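Protocadherin gamma-B3 (PDB 5K8R) probably mediates calcium-dependent adhesion between cells through its extracellular cadherin repeats, and may help establish and maintain specific neuronal connections in the brain. Local coordinates at residues I3-P8 with A21-F26. Sequence-based numbering, arbitrary orientation.
Sequences IRYAIP and AKDLGF
Asp-23, the last residue of the short helix 20-23, meets both Ile-3 and Tyr-5 of strand 3-8, an outermost strand of its sheet in the first cadherin repeat. Its CG stands anti to the carbonyl carbon (chi1 -64°), which carries the carboxylate to the rim of the Tyr-5 ring. There OH of Tyr-5 donates a hydrogen bond to OD2 of Asp-23 at 2.7 Å; OD2 accepts it with its anti lone pair, the one turned away from OD1. OD2 of Asp-23 lies near the ring plane, 3.3 Å from CE1 of Tyr-5, while the carboxylate itself is twisted 37° from that plane. CD1 of Ile-3 reaches the CB of Asp-23 at 3.6 Å, the two side chains crossing nearly at right angles; on the strand side, CG1 of Ile-3 lies over one face of the Tyr-5 ring, toward its rim. Leu-20, at the start of this helix, is also touched by the side chains of Ile-3 and Tyr-5. Leu-24, where the chain leaves the helix, adds an apolar touch, its CD2 lying 4.0 Å from CG2 of Ile-3. The chemistry is thus mixed: one phenol-carboxylate bond, flanked by aliphatic contacts, ties the helix to the edge strand and probably favours the ionised form of Asp-23.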
ATOM      1  N   ILE A   3     -26.556 -64.351   0.897  1.00 42.14           N
ATOM      2  CA  ILE A   3     -26.983 -63.766   2.163  1.00 29.90           C
ATOM      3  C   ILE A   3     -26.134 -62.552   2.524  1.00 32.85           C
ATOM      4  O   ILE A   3     -24.940 -62.507   2.229  1.00 39.70           O
ATOM      5  CB  ILE A   3     -26.911 -64.791   3.311  1.00 33.70           C
ATOM      6  CG1 ILE A   3     -27.362 -64.152   4.625  1.00 39.19           C
ATOM      7  CG2 ILE A   3     -25.501 -65.347   3.440  1.00 40.59           C
ATOM      8  CD1 ILE A   3     -27.957 -65.135   5.610  1.00 44.47           C
ATOM      9  N   ARG A   4     -26.759 -61.569   3.164  1.00 31.41           N
ATOM     10  CA  ARG A   4     -26.061 -60.351   3.567  1.00 31.89           C
ATOM     11  C   ARG A   4     -26.387 -59.889   4.989  1.00 32.04           C
ATOM     12  O   ARG A   4     -27.497 -59.434   5.268  1.00 30.21           O
ATOM     13  CB  ARG A   4     -26.348 -59.221   2.575  1.00 27.86           C
ATOM     14  CG  ARG A   4     -25.822 -57.863   3.010  1.00 30.01           C
ATOM     15  CD  ARG A   4     -26.833 -56.764   2.729  1.00 33.16           C
ATOM     16  NE  ARG A   4     -27.623 -56.432   3.911  1.00 26.17           N
ATOM     17  CZ  ARG A   4     -28.468 -55.408   3.983  1.00 36.69           C
ATOM     18  NH1 ARG A   4     -28.634 -54.610   2.937  1.00 31.37           N
ATOM     19  NH2 ARG A   4     -29.146 -55.182   5.099  1.00 28.88           N
ATOM     20  N   TYR A   5     -25.404 -60.004   5.877  1.00 30.62           N
ATOM     21  CA  TYR A   5     -25.541 -59.585   7.262  1.00 30.81           C
ATOM     22  C   TYR A   5     -25.209 -58.098   7.370  1.00 36.22           C
ATOM     23  O   TYR A   5     -24.819 -57.450   6.397  1.00 48.37           O
ATOM     24  CB  TYR A   5     -24.646 -60.427   8.172  1.00 22.37           C
ATOM     25  CG  TYR A   5     -24.948 -61.908   8.131  1.00 41.65           C
ATOM     26  CD1 TYR A   5     -26.007 -62.441   8.854  1.00 42.92           C
ATOM     27  CD2 TYR A   5     -24.173 -62.774   7.369  1.00 41.06           C
ATOM     28  CE1 TYR A   5     -26.287 -63.795   8.819  1.00 41.54           C
ATOM     29  CE2 TYR A   5     -24.446 -64.130   7.329  1.00 40.98           C
ATOM     30  CZ  TYR A   5     -25.504 -64.635   8.056  1.00 41.91           C
ATOM     31  OH  TYR A   5     -25.779 -65.983   8.019  1.00 42.33           O
ATOM     32  N   ALA A   6     -25.368 -57.550   8.572  1.00 27.23           N
ATOM     33  CA  ALA A   6     -25.078 -56.140   8.815  1.00 25.02           C
ATOM     34  C   ALA A   6     -24.647 -55.977  10.262  1.00 27.56           C
ATOM     35  O   ALA A   6     -25.443 -56.214  11.176  1.00 46.91           O
ATOM     36  CB  ALA A   6     -26.295 -55.263   8.510  1.00 31.36           C
ATOM     37  N   ILE A   7     -23.396 -55.578  10.471  1.00 26.00           N
ATOM     38  CA  ILE A   7     -22.852 -55.459  11.823  1.00 28.37           C
ATOM     39  C   ILE A   7     -22.155 -54.112  11.974  1.00 32.04           C
ATOM     40  O   ILE A   7     -21.614 -53.583  10.993  1.00 40.35           O
ATOM     41  CB  ILE A   7     -21.885 -56.612  12.141  1.00 34.01           C
ATOM     42  CG1 ILE A   7     -20.773 -56.683  11.091  1.00 23.17           C
ATOM     43  CG2 ILE A   7     -22.632 -57.934  12.220  1.00 21.14           C
ATOM     44  CD1 ILE A   7     -19.710 -57.721  11.388  1.00 35.25           C
ATOM     45  N   PRO A   8     -22.148 -53.520  13.165  1.00 32.12           N
ATOM     46  CA  PRO A   8     -21.358 -52.304  13.372  1.00 30.00           C
ATOM     47  C   PRO A   8     -19.870 -52.612  13.347  1.00 36.41           C
ATOM     48  O   PRO A   8     -19.433 -53.743  13.568  1.00 45.52           O
ATOM     49  CB  PRO A   8     -21.805 -51.819  14.755  1.00 26.17           C
ATOM     50  CG  PRO A   8     -22.262 -53.060  15.445  1.00 23.50           C
ATOM     51  CD  PRO A   8     -22.891 -53.908  14.375  1.00 24.95           C
ATOM     52  N   ALA A  21     -24.515 -71.523   8.865  1.00 40.13           N
ATOM     53  CA  ALA A  21     -25.014 -72.864   8.582  1.00 41.15           C
ATOM     54  C   ALA A  21     -26.536 -72.901   8.616  1.00 51.79           C
ATOM     55  O   ALA A  21     -27.177 -73.409   7.689  1.00 59.90           O
ATOM     56  CB  ALA A  21     -24.426 -73.860   9.579  1.00 40.97           C
ATOM     57  N   LYS A  22     -27.133 -72.358   9.679  1.00 38.93           N
ATOM     58  CA  LYS A  22     -28.589 -72.350   9.786  1.00 45.52           C
ATOM     59  C   LYS A  22     -29.222 -71.537   8.664  1.00 55.58           C
ATOM     60  O   LYS A  22     -30.241 -71.944   8.091  1.00 61.25           O
ATOM     61  CB  LYS A  22     -29.011 -71.798  11.146  1.00 41.45           C
ATOM     62  CG  LYS A  22     -30.505 -71.546  11.268  1.00 55.04           C
ATOM     63  CD  LYS A  22     -30.828 -70.659  12.457  1.00 73.87           C
ATOM     64  CE  LYS A  22     -32.300 -70.278  12.472  1.00 76.62           C
ATOM     65  NZ  LYS A  22     -32.624 -69.345  13.585  1.00 68.83           N
ATOM     66  N   ASP A  23     -28.630 -70.391   8.330  1.00 60.87           N
ATOM     67  CA  ASP A  23     -29.235 -69.496   7.351  1.00 58.69           C
ATOM     68  C   ASP A  23     -29.104 -70.008   5.922  1.00 56.17           C
ATOM     69  O   ASP A  23     -29.887 -69.596   5.059  1.00 51.89           O
ATOM     70  CB  ASP A  23     -28.615 -68.104   7.464  1.00 44.59           C
ATOM     71  CG  ASP A  23     -28.900 -67.446   8.801  1.00 56.07           C
ATOM     72  OD1 ASP A  23     -29.905 -67.814   9.444  1.00 63.52           O
ATOM     73  OD2 ASP A  23     -28.118 -66.560   9.208  1.00 52.87           O
ATOM     74  N   LEU A  24     -28.144 -70.891   5.648  1.00 42.96           N
ATOM     75  CA  LEU A  24     -27.932 -71.417   4.306  1.00 40.74           C
ATOM     76  C   LEU A  24     -28.513 -72.815   4.126  1.00 56.54           C
ATOM     77  O   LEU A  24     -28.097 -73.540   3.216  1.00 64.08           O
ATOM     78  CB  LEU A  24     -26.441 -71.414   3.967  1.00 43.80           C
ATOM     79  CG  LEU A  24     -25.785 -70.033   3.871  1.00 50.40           C
ATOM     80  CD1 LEU A  24     -24.335 -70.153   3.434  1.00 46.59           C
ATOM     81  CD2 LEU A  24     -26.563 -69.128   2.927  1.00 51.09           C
ATOM     82  N   GLY A  25     -29.467 -73.207   4.969  1.00 51.39           N
ATOM     83  CA  GLY A  25     -30.124 -74.490   4.837  1.00 59.06           C
ATOM     84  C   GLY A  25     -29.362 -75.674   5.387  1.00 58.89           C
ATOM     85  O   GLY A  25     -29.857 -76.804   5.290  1.00 59.23           O
ATOM     86  N   PHE A  26     -28.179 -75.462   5.957  1.00 58.40           N
ATOM     87  CA  PHE A  26     -27.413 -76.564   6.517  1.00 58.50           C
ATOM     88  C   PHE A  26     -28.027 -77.039   7.830  1.00 73.61           C
ATOM     89  O   PHE A  26     -28.796 -76.330   8.485  1.00 74.85           O
ATOM     90  CB  PHE A  26     -25.959 -76.152   6.753  1.00 56.14           C
ATOM     91  CG  PHE A  26     -25.163 -75.963   5.494  1.00 56.16           C
ATOM     92  CD1 PHE A  26     -25.299 -74.813   4.737  1.00 55.05           C
ATOM     93  CD2 PHE A  26     -24.265 -76.930   5.077  1.00 59.57           C
ATOM     94  CE1 PHE A  26     -24.565 -74.635   3.582  1.00 53.96           C
ATOM     95  CE2 PHE A  26     -23.527 -76.758   3.924  1.00 62.31           C
ATOM     96  CZ  PHE A  26     -23.676 -75.610   3.175  1.00 54.53           C
TER